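Local coordinates for major capsid protein (Paramecium bursaria Chlorella virus 1, PDB 5TIP), which self-assembles as trimers into the large icosahedral, glycosylated outer capsid of a chlorella-infecting virus, at residues A[255-267]-A[349-362]. Residues are numbered along the deposited sequence; the frame is centred on the assembly and turned at random.
Sequences NHPTKYLAWNFNN and GVYLYSFALKPAGR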
ATOM      1  N   ASN A 255     -17.959 -18.783 -19.740  1.00 28.29           N
ATOM      2  CA  ASN A 255     -19.052 -18.037 -20.350  1.00 29.32           C
ATOM      3  C   ASN A 255     -19.087 -16.640 -19.747  1.00 26.19           C
ATOM      4  O   ASN A 255     -18.302 -16.311 -18.850  1.00 26.15           O
ATOM      5  CB  ASN A 255     -20.398 -18.749 -20.165  1.00 33.96           C
ATOM      6  CG  ASN A 255     -20.453 -20.093 -20.867  1.00 38.90           C
ATOM      7  OD1 ASN A 255     -20.468 -21.141 -20.225  1.00 39.92           O
ATOM      8  ND2 ASN A 255     -20.495 -20.066 -22.195  1.00 41.75           N
ATOM      9  N   HIS A 256     -20.006 -15.810 -20.262  1.00 26.25           N
ATOM     10  CA  HIS A 256     -20.310 -14.473 -19.756  1.00 26.83           C
ATOM     11  C   HIS A 256     -19.153 -13.506 -19.992  1.00 24.17           C
ATOM     12  O   HIS A 256     -18.032 -13.937 -20.292  1.00 24.41           O
ATOM     13  CB  HIS A 256     -20.655 -14.536 -18.266  1.00 30.69           C
ATOM     14  CG  HIS A 256     -21.812 -15.431 -17.950  1.00 33.99           C
ATOM     15  ND1 HIS A 256     -21.723 -16.480 -17.062  1.00 35.60           N
ATOM     16  CD2 HIS A 256     -23.089 -15.430 -18.404  1.00 34.85           C
ATOM     17  CE1 HIS A 256     -22.891 -17.092 -16.989  1.00 35.12           C
ATOM     18  NE2 HIS A 256     -23.738 -16.473 -17.790  1.00 35.24           N
ATOM     19  N   PRO A 257     -19.387 -12.195 -19.896  1.00 22.57           N
ATOM     20  CA  PRO A 257     -18.273 -11.236 -19.964  1.00 23.13           C
ATOM     21  C   PRO A 257     -17.300 -11.445 -18.813  1.00 22.96           C
ATOM     22  O   PRO A 257     -17.650 -11.285 -17.642  1.00 24.50           O
ATOM     23  CB  PRO A 257     -18.976  -9.876 -19.878  1.00 21.32           C
ATOM     24  CG  PRO A 257     -20.347 -10.132 -20.391  1.00 20.64           C
ATOM     25  CD  PRO A 257     -20.695 -11.517 -19.931  1.00 23.01           C
ATOM     26  N   THR A 258     -16.065 -11.799 -19.158  1.00 23.54           N
ATOM     27  CA  THR A 258     -15.054 -12.206 -18.192  1.00 24.36           C
ATOM     28  C   THR A 258     -14.028 -11.096 -18.010  1.00 23.04           C
ATOM     29  O   THR A 258     -13.524 -10.544 -18.993  1.00 24.70           O
ATOM     30  CB  THR A 258     -14.365 -13.496 -18.647  1.00 23.54           C
ATOM     31  OG1 THR A 258     -15.339 -14.542 -18.754  1.00 25.87           O
ATOM     32  CG2 THR A 258     -13.290 -13.915 -17.658  1.00 19.19           C
ATOM     33  N   LYS A 259     -13.715 -10.783 -16.750  1.00 22.74           N
ATOM     34  CA  LYS A 259     -12.746  -9.733 -16.451  1.00 23.42           C
ATOM     35  C   LYS A 259     -11.313 -10.202 -16.670  1.00 23.09           C
ATOM     36  O   LYS A 259     -10.501  -9.472 -17.247  1.00 25.82           O
ATOM     37  CB  LYS A 259     -12.916  -9.253 -15.009  1.00 21.21           C
ATOM     38  CG  LYS A 259     -14.343  -8.944 -14.617  1.00 23.25           C
ATOM     39  CD  LYS A 259     -14.430  -8.582 -13.145  1.00 24.77           C
ATOM     40  CE  LYS A 259     -13.606  -7.346 -12.835  1.00 26.32           C
ATOM     41  NZ  LYS A 259     -13.732  -6.946 -11.408  1.00 25.40           N
ATOM     42  N   TYR A 260     -10.982 -11.404 -16.207  1.00 23.42           N
ATOM     43  CA  TYR A 260      -9.612 -11.890 -16.283  1.00 22.58           C
ATOM     44  C   TYR A 260      -9.605 -13.406 -16.167  1.00 22.43           C
ATOM     45  O   TYR A 260     -10.587 -14.023 -15.747  1.00 23.86           O
ATOM     46  CB  TYR A 260      -8.737 -11.259 -15.191  1.00 21.34           C
ATOM     47  CG  TYR A 260      -9.235 -11.496 -13.779  1.00 21.19           C
ATOM     48  CD1 TYR A 260      -8.887 -12.644 -13.079  1.00 21.71           C
ATOM     49  CD2 TYR A 260     -10.053 -10.569 -13.147  1.00 21.64           C
ATOM     50  CE1 TYR A 260      -9.340 -12.862 -11.791  1.00 23.39           C
ATOM     51  CE2 TYR A 260     -10.511 -10.778 -11.858  1.00 21.51           C
ATOM     52  CZ  TYR A 260     -10.151 -11.926 -11.185  1.00 23.63           C
ATOM     53  OH  TYR A 260     -10.603 -12.143  -9.903  1.00 24.79           O
ATOM     54  N   LEU A 261      -8.480 -13.995 -16.559  1.00 24.20           N
ATOM     55  CA  LEU A 261      -8.194 -15.403 -16.329  1.00 18.94           C
ATOM     56  C   LEU A 261      -7.007 -15.527 -15.383  1.00 25.52           C
ATOM     57  O   LEU A 261      -6.014 -14.807 -15.521  1.00 29.65           O
ATOM     58  CB  LEU A 261      -7.890 -16.135 -17.638  1.00 24.48           C
ATOM     59  CG  LEU A 261      -8.967 -16.139 -18.722  1.00 24.08           C
ATOM     60  CD1 LEU A 261      -8.507 -16.964 -19.913  1.00 27.18           C
ATOM     61  CD2 LEU A 261     -10.278 -16.672 -18.176  1.00 24.30           C
ATOM     62  N   ALA A 262      -7.117 -16.432 -14.417  1.00 23.68           N
ATOM     63  CA  ALA A 262      -6.041 -16.709 -13.478  1.00 23.29           C
ATOM     64  C   ALA A 262      -5.849 -18.214 -13.375  1.00 25.36           C
ATOM     65  O   ALA A 262      -6.825 -18.963 -13.276  1.00 28.69           O
ATOM     66  CB  ALA A 262      -6.336 -16.121 -12.096  1.00 24.05           C
ATOM     67  N   TRP A 263      -4.594 -18.657 -13.405  1.00 24.25           N
ATOM     68  CA  TRP A 263      -4.332 -20.087 -13.361  1.00 24.46           C
ATOM     69  C   TRP A 263      -3.031 -20.359 -12.618  1.00 24.21           C
ATOM     70  O   TRP A 263      -2.209 -19.464 -12.409  1.00 21.49           O
ATOM     71  CB  TRP A 263      -4.307 -20.697 -14.771  1.00 22.70           C
ATOM     72  CG  TRP A 263      -3.162 -20.271 -15.645  1.00 24.82           C
ATOM     73  CD1 TRP A 263      -2.000 -20.951 -15.859  1.00 25.80           C
ATOM     74  CD2 TRP A 263      -3.079 -19.074 -16.431  1.00 24.57           C
ATOM     75  NE1 TRP A 263      -1.196 -20.253 -16.729  1.00 24.95           N
ATOM     76  CE2 TRP A 263      -1.836 -19.098 -17.095  1.00 24.30           C
ATOM     77  CE3 TRP A 263      -3.931 -17.986 -16.636  1.00 22.84           C
ATOM     78  CZ2 TRP A 263      -1.425 -18.076 -17.946  1.00 24.64           C
ATOM     79  CZ3 TRP A 263      -3.522 -16.973 -17.482  1.00 21.78           C
ATOM     80  CH2 TRP A 263      -2.280 -17.025 -18.125  1.00 23.76           C
ATOM     81  N   ASN A 264      -2.869 -21.616 -12.204  1.00 28.34           N
ATOM     82  CA  ASN A 264      -1.662 -22.067 -11.528  1.00 27.84           C
ATOM     83  C   ASN A 264      -1.459 -23.550 -11.804  1.00 31.08           C
ATOM     84  O   ASN A 264      -2.390 -24.265 -12.184  1.00 33.84           O
ATOM     85  CB  ASN A 264      -1.724 -21.809 -10.012  1.00 25.19           C
ATOM     86  CG  ASN A 264      -2.854 -22.566  -9.326  1.00 25.17           C
ATOM     87  OD1 ASN A 264      -2.832 -23.793  -9.230  1.00 30.36           O
ATOM     88  ND2 ASN A 264      -3.838 -21.830  -8.826  1.00 24.62           N
ATOM     89  N   PHE A 265      -0.222 -24.006 -11.605  1.00 28.28           N
ATOM     90  CA  PHE A 265       0.132 -25.419 -11.677  1.00 26.13           C
ATOM     91  C   PHE A 265       0.474 -25.879 -10.266  1.00 24.71           C
ATOM     92  O   PHE A 265       1.480 -25.445  -9.694  1.00 27.46           O
ATOM     93  CB  PHE A 265       1.298 -25.650 -12.634  1.00 24.85           C
ATOM     94  CG  PHE A 265       1.048 -25.146 -14.025  1.00 25.02           C
ATOM     95  CD1 PHE A 265       0.447 -25.956 -14.974  1.00 25.37           C
ATOM     96  CD2 PHE A 265       1.413 -23.861 -14.386  1.00 24.98           C
ATOM     97  CE1 PHE A 265       0.214 -25.491 -16.253  1.00 23.12           C
ATOM     98  CE2 PHE A 265       1.183 -23.392 -15.663  1.00 21.43           C
ATOM     99  CZ  PHE A 265       0.584 -24.209 -16.597  1.00 22.09           C
ATOM    100  N   ASN A 266      -0.359 -26.750  -9.709  1.00 25.41           N
ATOM    101  CA  ASN A 266      -0.267 -27.144  -8.311  1.00 26.90           C
ATOM    102  C   ASN A 266       0.065 -28.624  -8.185  1.00 31.89           C
ATOM    103  O   ASN A 266      -0.450 -29.454  -8.940  1.00 36.31           O
ATOM    104  CB  ASN A 266      -1.580 -26.846  -7.579  1.00 26.96           C
ATOM    105  CG  ASN A 266      -1.719 -27.628  -6.290  1.00 30.92           C
ATOM    106  OD1 ASN A 266      -2.525 -28.555  -6.201  1.00 32.61           O
ATOM    107  ND2 ASN A 266      -0.934 -27.263  -5.284  1.00 32.85           N
ATOM    108  N   ASN A 267       0.930 -28.947  -7.225  1.00 34.00           N
ATOM    109  CA  ASN A 267       1.155 -30.330  -6.827  1.00 34.05           C
ATOM    110  C   ASN A 267       0.066 -30.698  -5.828  1.00 34.29           C
ATOM    111  O   ASN A 267       0.090 -30.222  -4.686  1.00 36.69           O
ATOM    112  CB  ASN A 267       2.546 -30.515  -6.221  1.00 30.93           C
ATOM    113  CG  ASN A 267       2.801 -31.939  -5.756  1.00 33.48           C
ATOM    114  OD1 ASN A 267       2.095 -32.870  -6.145  1.00 37.93           O
ATOM    115  ND2 ASN A 267       3.816 -32.112  -4.917  1.00 32.46           N
ATOM    116  N   GLY A 349       4.461 -19.013 -10.044  1.00 23.56           N
ATOM    117  CA  GLY A 349       3.523 -20.100 -10.198  1.00 19.42           C
ATOM    118  C   GLY A 349       2.074 -19.685 -10.311  1.00 23.36           C
ATOM    119  O   GLY A 349       1.222 -20.541 -10.576  1.00 23.87           O
ATOM    120  N   VAL A 350       1.767 -18.405 -10.120  1.00 23.86           N
ATOM    121  CA  VAL A 350       0.421 -17.872 -10.288  1.00 21.81           C
ATOM    122  C   VAL A 350       0.447 -16.909 -11.464  1.00 22.17           C
ATOM    123  O   VAL A 350       1.298 -16.014 -11.522  1.00 26.05           O
ATOM    124  CB  VAL A 350      -0.079 -17.173  -9.012  1.00 21.93           C
ATOM    125  CG1 VAL A 350      -1.504 -16.684  -9.202  1.00 20.82           C
ATOM    126  CG2 VAL A 350       0.010 -18.113  -7.823  1.00 21.70           C
ATOM    127  N   TYR A 351      -0.481 -17.092 -12.401  1.00 21.44           N
ATOM    128  CA  TYR A 351      -0.467 -16.356 -13.654  1.00 22.13           C
ATOM    129  C   TYR A 351      -1.807 -15.670 -13.872  1.00 23.36           C
ATOM    130  O   TYR A 351      -2.845 -16.121 -13.383  1.00 25.93           O
ATOM    131  CB  TYR A 351      -0.147 -17.280 -14.831  1.00 23.09           C
ATOM    132  CG  TYR A 351       1.095 -18.115 -14.617  1.00 24.28           C
ATOM    133  CD1 TYR A 351       2.349 -17.628 -14.960  1.00 23.88           C
ATOM    134  CD2 TYR A 351       1.014 -19.385 -14.061  1.00 22.94           C
ATOM    135  CE1 TYR A 351       3.486 -18.385 -14.761  1.00 22.04           C
ATOM    136  CE2 TYR A 351       2.147 -20.148 -13.858  1.00 19.99           C
ATOM    137  CZ  TYR A 351       3.378 -19.642 -14.210  1.00 22.83           C
ATOM    138  OH  TYR A 351       4.509 -20.399 -14.012  1.00 25.41           O
ATOM    139  N   LEU A 352      -1.767 -14.571 -14.623  1.00 24.09           N
ATOM    140  CA  LEU A 352      -2.936 -13.738 -14.855  1.00 22.75           C
ATOM    141  C   LEU A 352      -2.922 -13.213 -16.281  1.00 21.41           C
ATOM    142  O   LEU A 352      -1.867 -12.850 -16.808  1.00 23.76           O
ATOM    143  CB  LEU A 352      -2.972 -12.557 -13.873  1.00 22.86           C
ATOM    144  CG  LEU A 352      -3.982 -11.436 -14.131  1.00 23.41           C
ATOM    145  CD1 LEU A 352      -5.380 -11.852 -13.694  1.00 23.34           C
ATOM    146  CD2 LEU A 352      -3.553 -10.152 -13.439  1.00 23.56           C
ATOM    147  N   TYR A 353      -4.097 -13.182 -16.904  1.00 18.90           N
ATOM    148  CA  TYR A 353      -4.320 -12.395 -18.109  1.00 20.83           C
ATOM    149  C   TYR A 353      -5.615 -11.623 -17.931  1.00 22.21           C
ATOM    150  O   TYR A 353      -6.681 -12.224 -17.768  1.00 26.82           O
ATOM    151  CB  TYR A 353      -4.383 -13.261 -19.369  1.00 22.94           C
ATOM    152  CG  TYR A 353      -4.501 -12.420 -20.621  1.00 23.74           C
ATOM    153  CD1 TYR A 353      -3.395 -11.761 -21.140  1.00 22.94           C
ATOM    154  CD2 TYR A 353      -5.721 -12.266 -21.268  1.00 25.50           C
ATOM    155  CE1 TYR A 353      -3.497 -10.981 -22.275  1.00 24.95           C
ATOM    156  CE2 TYR A 353      -5.832 -11.488 -22.406  1.00 28.24           C
ATOM    157  CZ  TYR A 353      -4.716 -10.848 -22.904  1.00 29.51           C
ATOM    158  OH  TYR A 353      -4.818 -10.072 -24.035  1.00 32.76           O
ATOM    159  N   SER A 354      -5.522 -10.299 -17.964  1.00 23.12           N
ATOM    160  CA  SER A 354      -6.654  -9.431 -17.684  1.00 22.09           C
ATOM    161  C   SER A 354      -7.238  -8.890 -18.981  1.00 23.36           C
ATOM    162  O   SER A 354      -6.504  -8.388 -19.839  1.00 24.44           O
ATOM    163  CB  SER A 354      -6.234  -8.276 -16.773  1.00 20.93           C
ATOM    164  OG  SER A 354      -7.322  -7.402 -16.530  1.00 23.06           O
ATOM    165  N   PHE A 355      -8.556  -9.002 -19.121  1.00 25.10           N
ATOM    166  CA  PHE A 355      -9.276  -8.293 -20.167  1.00 27.50           C
ATOM    167  C   PHE A 355      -9.724  -6.914 -19.712  1.00 28.05           C
ATOM    168  O   PHE A 355     -10.256  -6.150 -20.523  1.00 31.81           O
ATOM    169  CB  PHE A 355     -10.503  -9.096 -20.615  1.00 26.67           C
ATOM    170  CG  PHE A 355     -10.197 -10.519 -20.977  1.00 25.82           C
ATOM    171  CD1 PHE A 355      -9.585 -10.831 -22.179  1.00 27.41           C
ATOM    172  CD2 PHE A 355     -10.531 -11.549 -20.114  1.00 21.00           C
ATOM    173  CE1 PHE A 355      -9.305 -12.141 -22.507  1.00 29.81           C
ATOM    174  CE2 PHE A 355     -10.256 -12.858 -20.436  1.00 23.19           C
ATOM    175  CZ  PHE A 355      -9.642 -13.156 -21.633  1.00 28.78           C
ATOM    176  N   ALA A 356      -9.507  -6.582 -18.443  1.00 26.46           N
ATOM    177  CA  ALA A 356      -9.958  -5.338 -17.845  1.00 22.74           C
ATOM    178  C   ALA A 356      -8.769  -4.454 -17.508  1.00 22.59           C
ATOM    179  O   ALA A 356      -7.662  -4.939 -17.257  1.00 22.46           O
ATOM    180  CB  ALA A 356     -10.773  -5.601 -16.575  1.00 20.98           C
ATOM    181  N   LEU A 357      -9.013  -3.143 -17.499  1.00 25.40           N
ATOM    182  CA  LEU A 357      -7.972  -2.203 -17.106  1.00 23.93           C
ATOM    183  C   LEU A 357      -7.719  -2.250 -15.605  1.00 25.64           C
ATOM    184  O   LEU A 357      -6.579  -2.069 -15.165  1.00 27.34           O
ATOM    185  CB  LEU A 357      -8.357  -0.789 -17.538  1.00 21.20           C
ATOM    186  CG  LEU A 357      -8.506  -0.563 -19.044  1.00 20.63           C
ATOM    187  CD1 LEU A 357      -9.206   0.756 -19.317  1.00 21.14           C
ATOM    188  CD2 LEU A 357      -7.151  -0.602 -19.731  1.00 23.22           C
ATOM    189  N   LYS A 358      -8.759  -2.499 -14.811  1.00 28.45           N
ATOM    190  CA  LYS A 358      -8.651  -2.600 -13.356  1.00 28.09           C
ATOM    191  C   LYS A 358      -9.412  -3.839 -12.905  1.00 28.97           C
ATOM    192  O   LYS A 358     -10.571  -3.750 -12.477  1.00 30.12           O
ATOM    193  CB  LYS A 358      -9.187  -1.343 -12.669  1.00 31.73           C
ATOM    194  CG  LYS A 358      -8.453  -0.064 -13.040  1.00 38.15           C
ATOM    195  CD  LYS A 358      -9.011   1.144 -12.299  1.00 43.62           C
ATOM    196  CE  LYS A 358      -8.484   1.227 -10.870  1.00 48.40           C
ATOM    197  NZ  LYS A 358      -9.088   0.230  -9.941  1.00 50.64           N
ATOM    198  N   PRO A 359      -8.788  -5.017 -12.990  1.00 26.06           N
ATOM    199  CA  PRO A 359      -9.505  -6.251 -12.625  1.00 27.23           C
ATOM    200  C   PRO A 359      -9.903  -6.321 -11.161  1.00 29.91           C
ATOM    201  O   PRO A 359     -10.882  -7.001 -10.830  1.00 31.99           O
ATOM    202  CB  PRO A 359      -8.503  -7.356 -12.990  1.00 24.81           C
ATOM    203  CG  PRO A 359      -7.172  -6.687 -12.945  1.00 24.40           C
ATOM    204  CD  PRO A 359      -7.409  -5.287 -13.426  1.00 24.76           C
ATOM    205  N   ALA A 360      -9.182  -5.637 -10.273  1.00 27.79           N
ATOM    206  CA  ALA A 360      -9.523  -5.655  -8.856  1.00 30.67           C
ATOM    207  C   ALA A 360     -10.617  -4.661  -8.492  1.00 29.76           C
ATOM    208  O   ALA A 360     -11.071  -4.663  -7.342  1.00 31.07           O
ATOM    209  CB  ALA A 360      -8.279  -5.379  -8.009  1.00 31.11           C
ATOM    210  N   GLY A 361     -11.026  -3.832  -9.443  1.00 29.12           N
ATOM    211  CA  GLY A 361     -12.068  -2.854  -9.199  1.00 28.58           C
ATOM    212  C   GLY A 361     -13.435  -3.416  -9.526  1.00 28.10           C
ATOM    213  O   GLY A 361     -13.593  -4.150 -10.492  1.00 28.62           O
ATOM    214  N   ARG A 362     -14.428  -3.072  -8.719  1.00 26.57           N
ATOM    215  CA  ARG A 362     -15.782  -3.561  -8.938  1.00 27.24           C
ATOM    216  C   ARG A 362     -16.384  -2.998 -10.221  1.00 25.93           C
ATOM    217  O   ARG A 362     -17.131  -3.679 -10.916  1.00 28.57           O
ATOM    218  CB  ARG A 362     -16.666  -3.242  -7.737  1.00 30.30           C
ATOM    219  CG  ARG A 362     -16.084  -3.720  -6.416  1.00 33.05           C
ATOM    220  CD  ARG A 362     -16.408  -5.180  -6.153  1.00 32.57           C
ATOM    221  NE  ARG A 362     -15.719  -6.091  -7.062  1.00 33.02           N
ATOM    222  CZ  ARG A 362     -14.497  -6.572  -6.860  1.00 34.56           C
ATOM    223  NH1 ARG A 362     -13.823  -6.236  -5.775  1.00 34.97           N
ATOM    224  NH2 ARG A 362     -13.948  -7.390  -7.742  1.00 37.04           N
TER
HETATM  225  O   HOH W   1       2.261 -22.915 -11.220  1.00 26.37           O
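Trp263 and Tyr351 meet at the apolar centre of an antiparallel strand pair, 257-266 with 350-354. The pair belongs to the second of the two jelly-roll domains that this viral capsid family shares. Tyr351 CB sits over one face of the indole, 3.6 Å from the centroid of the Trp263 six-membered ring, as a CH-pi contact. Trp263 CG lies between its backbone N and carbonyl carbon (chi1 68°), which folds the indole across the neighbouring strand. The tyrosine ring is slid off the five-membered ring of Trp263, with the planes 21° apart, and the two barely overlap. Farther along, Tyr351 CE2 comes to the edge of the Phe265 ring. Leu312 of strand 312-319 packs on all three of these side chains.

On the other face of the pair, Tyr260 is flanked by Leu352 and Pro359. Its CD1 meets Leu352 CD1 at 3.6 Å, and its CD2 meets Pro359 CB. Trp111 of helix 109-119 also touches Tyr260.

Backbone bonds join Leu261 with Tyr353 and Trp263 with Tyr351, two in each pair. Beyond Trp263, a water accepts from Phe265 N and its O lies 2.7 Å from Gly349 O, linking the two strands where the direct bonds end.

Lys259 forms the polar edge. Its chain bends at chi3 (61°) and carries the ammonium to the turn 358-361. Glu228 forms salt bridges with both Lys259 and Arg362, which probably offsets the closeness of these two cations. Lys259 NZ also donates to two backbone carbonyls, Pro359 O at 2.9 Å, from above the carbonyl plane, and Gly361 O at 2.9 Å.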